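Prolyl-tRNA synthetase (Giardia lamblia ATCC 50803, PDB 3IAL) catalyses the ATP-dependent attachment of L-proline to tRNA(Pro), by way of a prolyl-adenylate intermediate. Local coordinates at the interface of chains A and B. Sequence-based numbering; all coordinates share one arbitrary frame. Chains: chain A/B, Prolyl-tRNA synthetase.

The interface of chains A and B. Residues chain A 100, 102, 154-155, 166; chain B 108-109, 111, 113.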
ATOM      1  N   ALA A 100     -21.732   3.585  18.406  1.00 40.87           N
ATOM      2  CA  ALA A 100     -21.963   2.148  18.607  1.00 40.51           C
ATOM      3  C   ALA A 100     -20.888   1.278  17.954  1.00 41.51           C
ATOM      4  O   ALA A 100     -20.619   0.166  18.414  1.00 43.66           O
ATOM      5  CB  ALA A 100     -23.339   1.751  18.085  1.00 40.24           C
ATOM      6  N   CYS A 102     -17.593   1.870  17.664  1.00 37.36           N
ATOM      7  CA  CYS A 102     -16.216   2.137  18.097  1.00 36.44           C
ATOM      8  C   CYS A 102     -15.603   1.021  18.949  1.00 33.29           C
ATOM      9  O   CYS A 102     -16.144   0.657  19.995  1.00 32.55           O
ATOM     10  CB  CYS A 102     -16.146   3.464  18.851  1.00 36.36           C
ATOM     11  SG  CYS A 102     -16.254   4.882  17.754  1.00 38.17           S
ATOM     12  N   HIS A 154     -17.390  -1.901  14.931  1.00 32.47           N
ATOM     13  CA  HIS A 154     -17.668  -3.005  15.853  1.00 34.98           C
ATOM     14  C   HIS A 154     -19.051  -3.610  15.677  1.00 38.15           C
ATOM     15  O   HIS A 154     -19.202  -4.829  15.727  1.00 39.61           O
ATOM     16  CB  HIS A 154     -17.525  -2.553  17.312  1.00 36.07           C
ATOM     17  CG  HIS A 154     -18.207  -3.463  18.285  1.00 36.96           C
ATOM     18  ND1 HIS A 154     -17.687  -4.687  18.645  1.00 39.44           N
ATOM     19  CD2 HIS A 154     -19.375  -3.340  18.955  1.00 36.74           C
ATOM     20  CE1 HIS A 154     -18.501  -5.278  19.500  1.00 36.86           C
ATOM     21  NE2 HIS A 154     -19.534  -4.480  19.705  1.00 38.50           N
ATOM     22  N   GLU A 155     -20.057  -2.758  15.482  1.00 40.68           N
ATOM     23  CA  GLU A 155     -21.454  -3.193  15.528  1.00 42.96           C
ATOM     24  C   GLU A 155     -21.907  -3.980  14.291  1.00 43.30           C
ATOM     25  O   GLU A 155     -23.012  -4.522  14.279  1.00 44.53           O
ATOM     26  CB  GLU A 155     -22.376  -1.985  15.771  1.00 44.64           C
ATOM     27  CG  GLU A 155     -23.800  -2.311  16.263  1.00 47.57           C
ATOM     28  CD  GLU A 155     -23.851  -3.014  17.619  1.00 54.05           C
ATOM     29  OE1 GLU A 155     -22.793  -3.195  18.266  1.00 55.71           O
ATOM     30  OE2 GLU A 155     -24.971  -3.390  18.039  1.00 58.71           O
ATOM     31  N   ARG A 166     -15.761  -6.128  10.108  1.00 26.92           N
ATOM     32  CA  ARG A 166     -15.517  -5.291  11.277  1.00 26.06           C
ATOM     33  C   ARG A 166     -14.180  -4.570  11.171  1.00 25.80           C
ATOM     34  O   ARG A 166     -14.039  -3.472  11.688  1.00 28.14           O
ATOM     35  CB  ARG A 166     -15.630  -6.114  12.568  1.00 25.76           C
ATOM     36  CG  ARG A 166     -17.084  -6.450  12.912  1.00 31.16           C
ATOM     37  CD  ARG A 166     -17.235  -7.475  14.013  1.00 33.86           C
ATOM     38  NE  ARG A 166     -16.978  -6.927  15.345  1.00 39.69           N
ATOM     39  CZ  ARG A 166     -16.137  -7.434  16.256  1.00 40.21           C
ATOM     40  NH1 ARG A 166     -15.423  -8.531  16.031  1.00 35.28           N
ATOM     41  NH2 ARG A 166     -16.016  -6.828  17.428  1.00 44.02           N
TER
ATOM     42  N   GLY B 108     -16.341  -2.801  22.732  1.00 28.79           N
ATOM     43  CA  GLY B 108     -16.874  -2.482  21.417  1.00 30.28           C
ATOM     44  C   GLY B 108     -18.190  -1.779  21.646  1.00 31.90           C
ATOM     45  O   GLY B 108     -19.160  -2.401  22.078  1.00 34.13           O
ATOM     46  N   GLY B 109     -18.225  -0.477  21.384  1.00 33.40           N
ATOM     47  CA  GLY B 109     -19.373   0.339  21.754  1.00 35.28           C
ATOM     48  C   GLY B 109     -19.373   0.544  23.258  1.00 36.53           C
ATOM     49  O   GLY B 109     -18.334   0.854  23.843  1.00 35.58           O
ATOM     50  N   GLN B 111     -20.311  -1.975  25.322  1.00 42.40           N
ATOM     51  CA  GLN B 111     -20.239  -3.310  25.916  1.00 43.13           C
ATOM     52  C   GLN B 111     -18.817  -3.897  25.878  1.00 43.31           C
ATOM     53  O   GLN B 111     -18.102  -3.719  24.889  1.00 42.34           O
ATOM     54  CB  GLN B 111     -21.246  -4.241  25.227  1.00 45.18           C
ATOM     55  CG  GLN B 111     -20.957  -4.552  23.755  1.00 47.93           C
ATOM     56  CD  GLN B 111     -22.202  -4.531  22.870  1.00 50.92           C
ATOM     57  OE1 GLN B 111     -22.119  -4.208  21.682  1.00 52.23           O
ATOM     58  NE2 GLN B 111     -23.357  -4.873  23.442  1.00 49.73           N
ATOM     59  N   LEU B 113     -15.853  -6.561  25.361  1.00 41.35           N
ATOM     60  CA  LEU B 113     -15.616  -7.724  24.507  1.00 41.59           C
ATOM     61  C   LEU B 113     -15.416  -8.951  25.393  1.00 41.84           C
ATOM     62  O   LEU B 113     -14.884  -8.841  26.498  1.00 41.41           O
ATOM     63  CB  LEU B 113     -14.394  -7.509  23.601  1.00 40.93           C
ATOM     64  CG  LEU B 113     -14.400  -6.282  22.682  1.00 40.41           C
ATOM     65  CD1 LEU B 113     -13.099  -6.198  21.902  1.00 38.31           C
ATOM     66  CD2 LEU B 113     -15.589  -6.306  21.733  1.00 41.55           C
TER
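The imidazole of A:His154 has B:Gly108 over one face, with CA 3.5 Å from the ring centroid in a CH-pi contact. Glycine suits this position because the absence of a side chain lets the backbone itself lie against the ring. B:Gly108 O is 3.2 Å from A:His154 NE2, but it rises steeply above the ring and is poorly placed for the in-plane N-H. On the same side, the CD2 methyl of B:Leu113 packs near the rim of the ring, 3.8 Å from A:His154 CE1, adding a non-polar contact.

At the edge, in the ring plane, lie A:Ala100 O and the side-chain oxygen of B:Gln111. NE2 of A:His154 donates to B:Gln111 OE1 (3.3 Å), while the ring and amide planes are turned 58° apart. The glutamine reaches back to the ring with its CG between the backbone N and carbonyl carbon (chi1 66°) and a bend at chi2. Its OE1 also faces A:Glu155 OE1 at 3.6 Å; carboxylate and amide are nearly coplanar, but both oxygens would act as acceptors if the glutamate is ionised, so this is a contact rather than a bond.

A:Arg166 steadies the histidine from within chain A. Its guanidinium grips side-on: NE binds the backbone A:His154 O (3.1 Å) and NH2 binds ring ND1 (3.0 Å). Both partners lie close to the guanidinium plane. Because ND1 accepts, the ring proton probably sits on NE2, ready for the glutamine.

A nearly straight backbone bond, B:Gly109 N to A:Cys102 O (2.7 Å), fastens the turn alongside. Glycine readily adopts the positive phi of B:Gly109 (73°).

A:His154 and A:Glu155 follow strand 143-152 in class II motif 2, and A:Arg166 immediately precedes strand 167-177. Chain B contributes the turn between strands 103-108 and 111-113, which meets the 3-10 helix 99-101 and A:Cys102 beyond it. Two-fold symmetry repeats the contact, tying each motif 2 loop to the partner subunit.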